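Local coordinates for CPXV203 protein (Cowpox virus, PDB 4HKJ) that probably binds host MHC class I molecules and holds them in the endoplasmic reticulum, helping the virus to hide infected cells from T cells, at residues E11-L17 with S149-C154; L144-Y148 with T164-T168; K102-V108 with Y129-K135. All coordinates share one frame; numbering follows the deposited sequence.

The three contacts are spread over a two-sheet beta-sandwich. Contacts 1 and 2 share strand 141-152, outermost in the five-stranded antiparallel sheet: its end pairs with strand 15-25 in contact 1, its earlier part meets a loop in contact 2, and their centres lie about 19 Å apart. Contact 3 joins parallel strands of the six-stranded mixed sheet, its centre about 20 Å from that of contact 1 and 15 Å from that of contact 2. It is nested inside contact 1 and closes before contact 2 opens. The segments of contacts 1 and 2 alternate, which fastens the N-terminal segment to the late strand 141-152. Contact 3 touches both others through Tyr129, where the sheets pack.

Contact 1 (E11-L17 with S149-C154); sequences EEETWKL and SFMNEC
Asn152 lays its CB over one face of the indole of Trp15, 3.9 Å from the centroid of the five-membered ring and almost on the ring normal, a CH-pi contact. The same face is bordered farther along by the backbone of Met151, a selenomethionine. Beyond it, Phe150 takes CE3 of Trp15 over its ring at CE2, at 4.0 Å, with the two ring planes inclined by 50°. On its other flank CD1 of Phe150 touches CB of Leu17 at 3.5 Å, so Trp15, Phe150 and Leu17 form one apolar row.

Strands 15-17 and 149-152 run antiparallel, and Lys16 N gives a nearly straight bond to Met151 O (3.2 Å, 175°). Where the pairing ends, Glu153 N donates to Thr14 O at 3.2 Å and weakly to Glu11 O, which also takes a weak bond from Cys154 N. Asn152 is the N-cap of helix 153-158: its OD1 accepts from Glu155 N, while ND2 bonds Glu12 O weakly. On the opposite side of the sheet from Trp15, extended Lys16 runs past Glu153, whose bend at chi2 (-64°) turns the carboxylate toward it. NZ ends 3.6 Å from OE2, a long salt bridge, while OE1 forms a salt bridge with Arg156. Polar links and the Cys7-Cys154 disulfide thus join 11-17 to the helix start, whereas the apolar row seals the strand pair.

Contact 2 (L144-Y148 with T164-T168); sequences LGVNY and TDTLT
Asn147 and Asp165 mark the closest approach of the backbones, with CA atoms 6.7 Å apart, as strand 144-148 passes a loop that forms no backbone ladder with it; side chains bridge the gap, partly onto backbone atoms. The Asn147 amide lies against the Asp165 carboxylate, the planes only 12° apart and stacked, with CG of Asn147 3.8 Å from OD1 of Asp165. ND2 of Asn147 lies over CG of Asp165 (3.9 Å) rather than reaching an oxygen, a stacked approach without a hydrogen bond. Asn147 OD1 comes 3.5 Å from Thr164 O.

The carboxylate is held from two sides. Asp165 OD1 accepts from Leu167 N at 3.2 Å, closing an Asx turn, and its chi1 of -160° swings CG away from the backbone N so that OD1 can reach forward to that N-H. OD2 forms a salt bridge with Arg177. Leu167, at the centre of an inverse gamma turn closed by Thr168 N and Thr166 O (2.7 Å), sends CD2 to the strand, 3.6 Å from Gly145 O and 3.8 Å from Asn147 N.

Leu167 also leans on Cys22 of strand 15-25, to which Gly145 and Asn147 are backbone-bonded. The loop runs along the outer side of strand 144-148, roughly antiparallel to it, held to helix 174-179 by Arg177, while Thr166 OG1 bonds an acidic side chain on the chain of another protein; on the strand's reverse side, Leu144 and Val146 pack against Tyr124 and Val134.

Contact 3 (K102-V108 with Y129-K135); sequences KHILISV and YLHITVK
Lys135 O is approached by two donors of the neighbouring strand: Val108 N bonds it at 2.7 Å, and Ser107 CA makes a C-H...O contact with it at 3.2 Å. This is the last rung of a regular parallel ladder. Going back along the strands, Ile106 links to Lys135 and Thr133, Ile104 to Thr133 and His131, and Lys102 O receives His131 N. All six N-H...O bonds are short and fairly straight.

One face of this ladder carries His103 and His131, paired in register and pointing the same way. Their imidazoles form an offset stack, centroids 3.6 Å apart and planes at 8°. NE2 of His103 lies over the centre of the His131 ring, whereas ND1 of His131 falls above the rim of the His103 ring; the two nitrogens come near each other but are not hydrogen-bonded. Similar first torsions, -81° in His103 and -62° in His131, turn both rings beside their own backbone N and make the overlap possible. ND1 of His103 is bonded to Asp99 O, which helps to fix the rotation of that ring, and Lys102 O lies in plane at an edge of the His131 ring.

The other face is apolar. CG1 of Ile104 meets CD1 of Leu130 at 4.1 Å, and CB of Ile106 faces CG2 of Val134. Ile106 and Val134 continue onto Met21 and Ile132 onto Ile19, both in strand 15-25, so this face packs into the sandwich interior. At the start of the ladder the chain of Lys102 lies along Tyr129 O, with its ammonium bonded to Pro94 O. Stacked so closely, the two histidines would probably disfavour being protonated together, and the charge on one may depend on the other.

Contact 1 (E11-L17 with S149-C154)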
loop_
_atom_site.group_PDB
_atom_site.type_symbol
_atom_site.label_atom_id
_atom_site.label_comp_id
_atom_site.label_asym_id
_atom_site.label_seq_id
_atom_site.Cartn_x
_atom_site.Cartn_y
_atom_site.Cartn_z
ATOM N N GLU D 11 -18.647 -19.920 13.508
ATOM C CA GLU D 11 -17.928 -18.787 12.931
ATOM C C GLU D 11 -16.881 -18.224 13.889
ATOM O O GLU D 11 -15.811 -17.790 13.465
ATOM C CB GLU D 11 -18.910 -17.686 12.525
ATOM C CG GLU D 11 -19.989 -18.140 11.559
ATOM C CD GLU D 11 -20.921 -17.014 11.157
ATOM O OE1 GLU D 11 -20.424 -15.917 10.828
ATOM O OE2 GLU D 11 -22.152 -17.226 11.175
ATOM N N GLU D 12 -17.195 -18.234 15.180
ATOM C CA GLU D 12 -16.288 -17.702 16.190
ATOM C C GLU D 12 -15.136 -18.658 16.486
ATOM O O GLU D 12 -14.167 -18.287 17.147
ATOM C CB GLU D 12 -17.045 -17.378 17.480
ATOM C CG GLU D 12 -18.096 -16.288 17.333
ATOM C CD GLU D 12 -18.795 -15.972 18.642
ATOM O OE1 GLU D 12 -18.351 -16.480 19.694
ATOM O OE2 GLU D 12 -19.790 -15.217 18.618
ATOM N N GLU D 13 -15.244 -19.889 15.992
ATOM C CA GLU D 13 -14.235 -20.911 16.257
ATOM C C GLU D 13 -13.406 -21.257 15.020
ATOM O O GLU D 13 -12.338 -21.860 15.130
ATOM C CB GLU D 13 -14.884 -22.177 16.828
ATOM C CG GLU D 13 -15.594 -21.972 18.161
ATOM C CD GLU D 13 -16.030 -23.279 18.800
ATOM O OE1 GLU D 13 -15.628 -24.351 18.298
ATOM O OE2 GLU D 13 -16.773 -23.236 19.803
ATOM N N THR D 14 -13.898 -20.877 13.845
ATOM C CA THR D 14 -13.187 -21.145 12.600
ATOM C C THR D 14 -12.161 -20.054 12.321
ATOM O O THR D 14 -12.519 -18.948 11.922
ATOM C CB THR D 14 -14.153 -21.228 11.402
ATOM O OG1 THR D 14 -15.189 -22.179 11.679
ATOM C CG2 THR D 14 -13.407 -21.647 10.143
ATOM N N TRP D 15 -10.886 -20.368 12.530
ATOM C CA TRP D 15 -9.814 -19.407 12.290
ATOM C C TRP D 15 -9.094 -19.677 10.972
ATOM O O TRP D 15 -8.753 -20.817 10.664
ATOM C CB TRP D 15 -8.823 -19.410 13.455
ATOM C CG TRP D 15 -9.331 -18.687 14.662
ATOM C CD1 TRP D 15 -10.302 -19.109 15.522
ATOM C CD2 TRP D 15 -8.892 -17.413 15.147
ATOM N NE1 TRP D 15 -10.498 -18.175 16.511
ATOM C CE2 TRP D 15 -9.643 -17.125 16.304
ATOM C CE3 TRP D 15 -7.936 -16.489 14.717
ATOM C CZ2 TRP D 15 -9.468 -15.952 17.034
ATOM C CZ3 TRP D 15 -7.764 -15.324 15.444
ATOM C CH2 TRP D 15 -8.526 -15.066 16.589
ATOM N N LYS D 16 -8.867 -18.621 10.197
ATOM C CA LYS D 16 -8.202 -18.753 8.906
ATOM C C LYS D 16 -6.929 -17.916 8.831
ATOM O O LYS D 16 -6.874 -16.799 9.348
ATOM C CB LYS D 16 -9.152 -18.369 7.769
ATOM C CG LYS D 16 -10.410 -19.215 7.709
ATOM C CD LYS D 16 -11.174 -18.991 6.416
ATOM C CE LYS D 16 -12.377 -19.917 6.327
ATOM N NZ LYS D 16 -13.109 -19.759 5.042
ATOM N N LEU D 17 -5.908 -18.464 8.181
ATOM C CA LEU D 17 -4.630 -17.777 8.042
ATOM C C LEU D 17 -4.235 -17.607 6.580
ATOM O O LEU D 17 -4.215 -18.571 5.814
ATOM C CB LEU D 17 -3.529 -18.534 8.787
ATOM C CG LEU D 17 -2.103 -17.992 8.622
ATOM C CD1 LEU D 17 -2.003 -16.561 9.125
ATOM C CD2 LEU D 17 -1.101 -18.887 9.335
ATOM N N SER D 149 -2.944 -11.786 7.442
ATOM C CA SER D 149 -4.336 -11.834 7.874
ATOM C C SER D 149 -4.619 -13.104 8.670
ATOM O O SER D 149 -4.408 -14.215 8.179
ATOM C CB SER D 149 -5.272 -11.743 6.668
ATOM O OG SER D 149 -6.628 -11.716 7.078
ATOM N N PHE D 150 -5.097 -12.933 9.898
ATOM C CA PHE D 150 -5.344 -14.059 10.791
ATOM C C PHE D 150 -6.483 -13.740 11.754
ATOM O O PHE D 150 -6.281 -13.066 12.765
ATOM C CB PHE D 150 -4.069 -14.395 11.572
ATOM C CG PHE D 150 -4.140 -15.689 12.331
ATOM C CD1 PHE D 150 -4.442 -16.871 11.679
ATOM C CD2 PHE D 150 -3.882 -15.727 13.691
ATOM C CE1 PHE D 150 -4.500 -18.067 12.369
ATOM C CE2 PHE D 150 -3.938 -16.922 14.388
ATOM C CZ PHE D 150 -4.247 -18.093 13.725
HETATM N N MSE D 151 -7.678 -14.227 11.437
HETATM C CA MSE D 151 -8.860 -13.967 12.252
HETATM C C MSE D 151 -9.965 -14.974 11.961
HETATM O O MSE D 151 -9.886 -15.730 10.995
HETATM C CB MSE D 151 -9.373 -12.548 12.008
HETATM C CG MSE D 151 -9.633 -12.230 10.547
HETATM SE SE MSE D 151 -10.110 -10.362 10.252
HETATM C CE MSE D 151 -10.104 -10.357 8.301
ATOM N N ASN D 152 -10.994 -14.982 12.802
ATOM C CA ASN D 152 -12.114 -15.899 12.616
ATOM C C ASN D 152 -13.176 -15.355 11.665
ATOM O O ASN D 152 -13.148 -14.181 11.295
ATOM C CB ASN D 152 -12.731 -16.298 13.962
ATOM C CG ASN D 152 -13.084 -15.102 14.824
ATOM O OD1 ASN D 152 -13.309 -14.001 14.321
ATOM N ND2 ASN D 152 -13.139 -15.315 16.133
ATOM N N GLU D 153 -14.111 -16.216 11.275
ATOM C CA GLU D 153 -15.130 -15.855 10.293
ATOM C C GLU D 153 -16.098 -14.786 10.796
ATOM O O GLU D 153 -16.690 -14.059 10.001
ATOM C CB GLU D 153 -15.905 -17.094 9.841
ATOM C CG GLU D 153 -15.125 -18.000 8.905
ATOM C CD GLU D 153 -14.783 -17.320 7.594
ATOM O OE1 GLU D 153 -15.706 -17.089 6.786
ATOM O OE2 GLU D 153 -13.593 -17.012 7.376
ATOM N N CYS D 154 -16.253 -14.695 12.112
ATOM C CA CYS D 154 -17.134 -13.696 12.702
ATOM C C CYS D 154 -16.564 -12.293 12.527
ATOM O O CYS D 154 -17.232 -11.402 12.004
ATOM C CB CYS D 154 -17.363 -13.988 14.185
ATOM S SG CYS D 154 -18.530 -12.866 14.988
#

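Contact 2 (L144-Y148 with T164-T168)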
loop_
_atom_site.group_PDB
_atom_site.type_symbol
_atom_site.label_atom_id
_atom_site.label_comp_id
_atom_site.label_asym_id
_atom_site.label_seq_id
_atom_site.Cartn_x
_atom_site.Cartn_y
_atom_site.Cartn_z
ATOM N N LEU D 144 10.320 -6.566 -1.741
ATOM C CA LEU D 144 9.510 -7.618 -1.135
ATOM C C LEU D 144 8.474 -7.035 -0.176
ATOM O O LEU D 144 8.818 -6.309 0.757
ATOM C CB LEU D 144 10.399 -8.628 -0.404
ATOM C CG LEU D 144 9.745 -9.889 0.162
ATOM C CD1 LEU D 144 10.639 -11.095 -0.070
ATOM C CD2 LEU D 144 9.445 -9.739 1.645
ATOM N N GLY D 145 7.208 -7.360 -0.414
ATOM C CA GLY D 145 6.129 -6.926 0.454
ATOM C C GLY D 145 5.409 -8.114 1.056
ATOM O O GLY D 145 5.305 -9.167 0.429
ATOM N N VAL D 146 4.919 -7.951 2.281
ATOM C CA VAL D 146 4.233 -9.035 2.981
ATOM C C VAL D 146 2.895 -8.582 3.555
ATOM O O VAL D 146 2.836 -7.638 4.340
ATOM C CB VAL D 146 5.085 -9.605 4.124
ATOM C CG1 VAL D 146 4.307 -10.658 4.900
ATOM C CG2 VAL D 146 6.381 -10.183 3.590
ATOM N N ASN D 147 1.823 -9.265 3.165
ATOM C CA ASN D 147 0.518 -9.004 3.752
ATOM C C ASN D 147 0.119 -10.140 4.684
ATOM O O ASN D 147 0.411 -11.306 4.418
ATOM C CB ASN D 147 -0.538 -8.787 2.670
ATOM C CG ASN D 147 -1.529 -7.700 3.040
ATOM O OD1 ASN D 147 -1.304 -6.520 2.766
ATOM N ND2 ASN D 147 -2.631 -8.092 3.667
ATOM N N TYR D 148 -0.541 -9.791 5.781
ATOM C CA TYR D 148 -0.838 -10.753 6.836
ATOM C C TYR D 148 -2.284 -10.640 7.314
ATOM O O TYR D 148 -2.790 -9.541 7.549
ATOM C CB TYR D 148 0.152 -10.573 7.992
ATOM C CG TYR D 148 -0.380 -10.913 9.367
ATOM C CD1 TYR D 148 -0.648 -12.227 9.728
ATOM C CD2 TYR D 148 -0.580 -9.918 10.315
ATOM C CE1 TYR D 148 -1.123 -12.538 10.988
ATOM C CE2 TYR D 148 -1.052 -10.218 11.578
ATOM C CZ TYR D 148 -1.323 -11.530 11.909
ATOM O OH TYR D 148 -1.794 -11.837 13.164
ATOM N N THR D 164 -7.461 -3.868 3.710
ATOM C CA THR D 164 -6.070 -3.663 4.095
ATOM C C THR D 164 -5.086 -4.321 3.132
ATOM O O THR D 164 -3.871 -4.188 3.287
ATOM C CB THR D 164 -5.800 -4.188 5.519
ATOM O OG1 THR D 164 -6.068 -5.596 5.573
ATOM C CG2 THR D 164 -6.685 -3.471 6.525
ATOM N N ASP D 165 -5.608 -5.030 2.136
ATOM C CA ASP D 165 -4.755 -5.697 1.159
ATOM C C ASP D 165 -4.538 -4.803 -0.056
ATOM O O ASP D 165 -5.494 -4.406 -0.724
ATOM C CB ASP D 165 -5.362 -7.035 0.731
ATOM C CG ASP D 165 -4.336 -7.974 0.123
ATOM O OD1 ASP D 165 -3.287 -7.493 -0.358
ATOM O OD2 ASP D 165 -4.579 -9.200 0.122
ATOM N N THR D 166 -3.277 -4.490 -0.336
ATOM C CA THR D 166 -2.929 -3.639 -1.468
ATOM C C THR D 166 -1.818 -4.257 -2.313
ATOM O O THR D 166 -1.321 -3.633 -3.252
ATOM C CB THR D 166 -2.491 -2.235 -1.008
ATOM O OG1 THR D 166 -1.448 -2.354 -0.032
ATOM C CG2 THR D 166 -3.664 -1.481 -0.399
ATOM N N LEU D 167 -1.432 -5.484 -1.976
ATOM C CA LEU D 167 -0.400 -6.196 -2.722
ATOM C C LEU D 167 -0.925 -6.692 -4.066
ATOM O O LEU D 167 -1.103 -7.895 -4.265
ATOM C CB LEU D 167 0.148 -7.370 -1.906
ATOM C CG LEU D 167 1.466 -7.157 -1.155
ATOM C CD1 LEU D 167 1.331 -6.082 -0.087
ATOM C CD2 LEU D 167 1.952 -8.464 -0.549
ATOM N N THR D 168 -1.169 -5.758 -4.982
ATOM C CA THR D 168 -1.647 -6.088 -6.320
ATOM C C THR D 168 -0.639 -6.976 -7.041
ATOM O O THR D 168 -1.014 -7.893 -7.772
ATOM C CB THR D 168 -1.892 -4.817 -7.152
ATOM O OG1 THR D 168 -0.668 -4.086 -7.290
ATOM C CG2 THR D 168 -2.929 -3.934 -6.479
#

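Contact 3 (K102-V108 with Y129-K135)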
loop_
_atom_site.group_PDB
_atom_site.type_symbol
_atom_site.label_atom_id
_atom_site.label_comp_id
_atom_site.label_asym_id
_atom_site.label_seq_id
_atom_site.Cartn_x
_atom_site.Cartn_y
_atom_site.Cartn_z
ATOM N N LYS D 102 3.903 -20.405 15.932
ATOM C CA LYS D 102 3.433 -19.094 15.498
ATOM C C LYS D 102 4.585 -18.134 15.211
ATOM O O LYS D 102 4.372 -16.954 14.929
ATOM C CB LYS D 102 2.467 -18.498 16.524
ATOM C CG LYS D 102 1.171 -19.284 16.659
ATOM C CD LYS D 102 0.218 -18.646 17.657
ATOM C CE LYS D 102 0.759 -18.721 19.075
ATOM N NZ LYS D 102 -0.209 -18.163 20.057
ATOM N N HIS D 103 5.808 -18.648 15.287
ATOM C CA HIS D 103 6.982 -17.893 14.869
ATOM C C HIS D 103 7.475 -18.420 13.529
ATOM O O HIS D 103 8.021 -19.519 13.445
ATOM C CB HIS D 103 8.090 -17.972 15.920
ATOM C CG HIS D 103 7.905 -17.023 17.062
ATOM N ND1 HIS D 103 7.031 -17.265 18.099
ATOM C CD2 HIS D 103 8.477 -15.824 17.325
ATOM C CE1 HIS D 103 7.076 -16.260 18.954
ATOM N NE2 HIS D 103 7.946 -15.371 18.507
ATOM N N ILE D 104 7.274 -17.625 12.483
ATOM C CA ILE D 104 7.564 -18.052 11.120
ATOM C C ILE D 104 8.859 -17.448 10.582
ATOM O O ILE D 104 9.069 -16.238 10.658
ATOM C CB ILE D 104 6.409 -17.678 10.169
ATOM C CG1 ILE D 104 5.089 -18.269 10.668
ATOM C CG2 ILE D 104 6.707 -18.142 8.754
ATOM C CD1 ILE D 104 5.094 -19.776 10.773
ATOM N N LEU D 105 9.721 -18.300 10.035
ATOM C CA LEU D 105 10.936 -17.845 9.371
ATOM C C LEU D 105 10.907 -18.221 7.893
ATOM O O LEU D 105 10.898 -19.401 7.542
ATOM C CB LEU D 105 12.177 -18.439 10.035
ATOM C CG LEU D 105 13.488 -18.220 9.271
ATOM C CD1 LEU D 105 13.813 -16.736 9.155
ATOM C CD2 LEU D 105 14.631 -18.980 9.925
ATOM N N ILE D 106 10.893 -17.210 7.031
ATOM C CA ILE D 106 10.804 -17.432 5.594
ATOM C C ILE D 106 12.080 -17.006 4.872
ATOM O O ILE D 106 12.525 -15.866 4.996
ATOM C CB ILE D 106 9.589 -16.698 4.996
ATOM C CG1 ILE D 106 8.296 -17.263 5.586
ATOM C CG2 ILE D 106 9.580 -16.820 3.484
ATOM C CD1 ILE D 106 7.035 -16.615 5.058
ATOM N N SER D 107 12.667 -17.934 4.122
ATOM C CA SER D 107 13.891 -17.662 3.379
ATOM C C SER D 107 13.634 -17.731 1.878
ATOM O O SER D 107 13.184 -18.757 1.364
ATOM C CB SER D 107 14.986 -18.654 3.772
ATOM O OG SER D 107 15.120 -18.736 5.180
ATOM N N VAL D 108 13.920 -16.638 1.176
ATOM C CA VAL D 108 13.673 -16.571 -0.261
ATOM C C VAL D 108 14.966 -16.572 -1.075
ATOM O O VAL D 108 15.708 -15.590 -1.087
ATOM C CB VAL D 108 12.842 -15.331 -0.637
ATOM C CG1 VAL D 108 12.562 -15.323 -2.130
ATOM C CG2 VAL D 108 11.543 -15.306 0.150
ATOM N N TYR D 129 -0.501 -12.874 17.566
ATOM C CA TYR D 129 -0.981 -14.038 16.831
ATOM C C TYR D 129 0.100 -14.667 15.954
ATOM O O TYR D 129 0.135 -15.886 15.782
ATOM C CB TYR D 129 -2.190 -13.669 15.968
ATOM C CG TYR D 129 -3.419 -13.259 16.751
ATOM C CD1 TYR D 129 -3.559 -13.591 18.091
ATOM C CD2 TYR D 129 -4.441 -12.540 16.146
ATOM C CE1 TYR D 129 -4.682 -13.216 18.806
ATOM C CE2 TYR D 129 -5.567 -12.161 16.853
ATOM C CZ TYR D 129 -5.681 -12.503 18.183
ATOM O OH TYR D 129 -6.799 -12.130 18.893
ATOM N N LEU D 130 0.982 -13.838 15.404
ATOM C CA LEU D 130 1.951 -14.322 14.429
ATOM C C LEU D 130 3.233 -13.491 14.394
ATOM O O LEU D 130 3.217 -12.288 14.653
ATOM C CB LEU D 130 1.315 -14.347 13.036
ATOM C CG LEU D 130 1.937 -15.291 12.006
ATOM C CD1 LEU D 130 1.743 -16.740 12.431
ATOM C CD2 LEU D 130 1.347 -15.049 10.627
ATOM N N HIS D 131 4.340 -14.154 14.073
ATOM C CA HIS D 131 5.623 -13.489 13.874
ATOM C C HIS D 131 6.184 -13.872 12.508
ATOM O O HIS D 131 6.437 -15.047 12.244
ATOM C CB HIS D 131 6.615 -13.886 14.972
ATOM C CG HIS D 131 6.186 -13.490 16.352
ATOM N ND1 HIS D 131 5.331 -14.255 17.115
ATOM C CD2 HIS D 131 6.500 -12.411 17.106
ATOM C CE1 HIS D 131 5.136 -13.663 18.280
ATOM N NE2 HIS D 131 5.834 -12.543 18.300
ATOM N N ILE D 132 6.366 -12.886 11.635
ATOM C CA ILE D 132 6.876 -13.154 10.294
ATOM C C ILE D 132 8.236 -12.503 10.046
ATOM O O ILE D 132 8.355 -11.279 10.006
ATOM C CB ILE D 132 5.885 -12.703 9.199
ATOM C CG1 ILE D 132 4.557 -13.451 9.341
ATOM C CG2 ILE D 132 6.478 -12.934 7.817
ATOM C CD1 ILE D 132 3.540 -13.107 8.269
ATOM N N THR D 133 9.257 -13.337 9.881
ATOM C CA THR D 133 10.599 -12.860 9.568
ATOM C C THR D 133 11.002 -13.322 8.169
ATOM O O THR D 133 10.864 -14.499 7.833
ATOM C CB THR D 133 11.630 -13.368 10.593
ATOM O OG1 THR D 133 11.177 -13.067 11.919
ATOM C CG2 THR D 133 12.980 -12.712 10.364
ATOM N N VAL D 134 11.492 -12.394 7.354
ATOM C CA VAL D 134 11.852 -12.712 5.975
ATOM C C VAL D 134 13.331 -12.483 5.677
ATOM O O VAL D 134 13.867 -11.399 5.910
ATOM C CB VAL D 134 11.001 -11.912 4.971
ATOM C CG1 VAL D 134 11.461 -12.185 3.546
ATOM C CG2 VAL D 134 9.535 -12.258 5.135
ATOM N N LYS D 135 13.979 -13.523 5.161
ATOM C CA LYS D 135 15.372 -13.455 4.741
ATOM C C LYS D 135 15.437 -13.676 3.233
ATOM O O LYS D 135 14.981 -14.704 2.736
ATOM C CB LYS D 135 16.182 -14.530 5.466
ATOM C CG LYS D 135 17.591 -14.731 4.937
ATOM C CD LYS D 135 18.215 -15.985 5.532
ATOM C CE LYS D 135 19.598 -16.248 4.958
ATOM N NZ LYS D 135 20.588 -15.213 5.364
#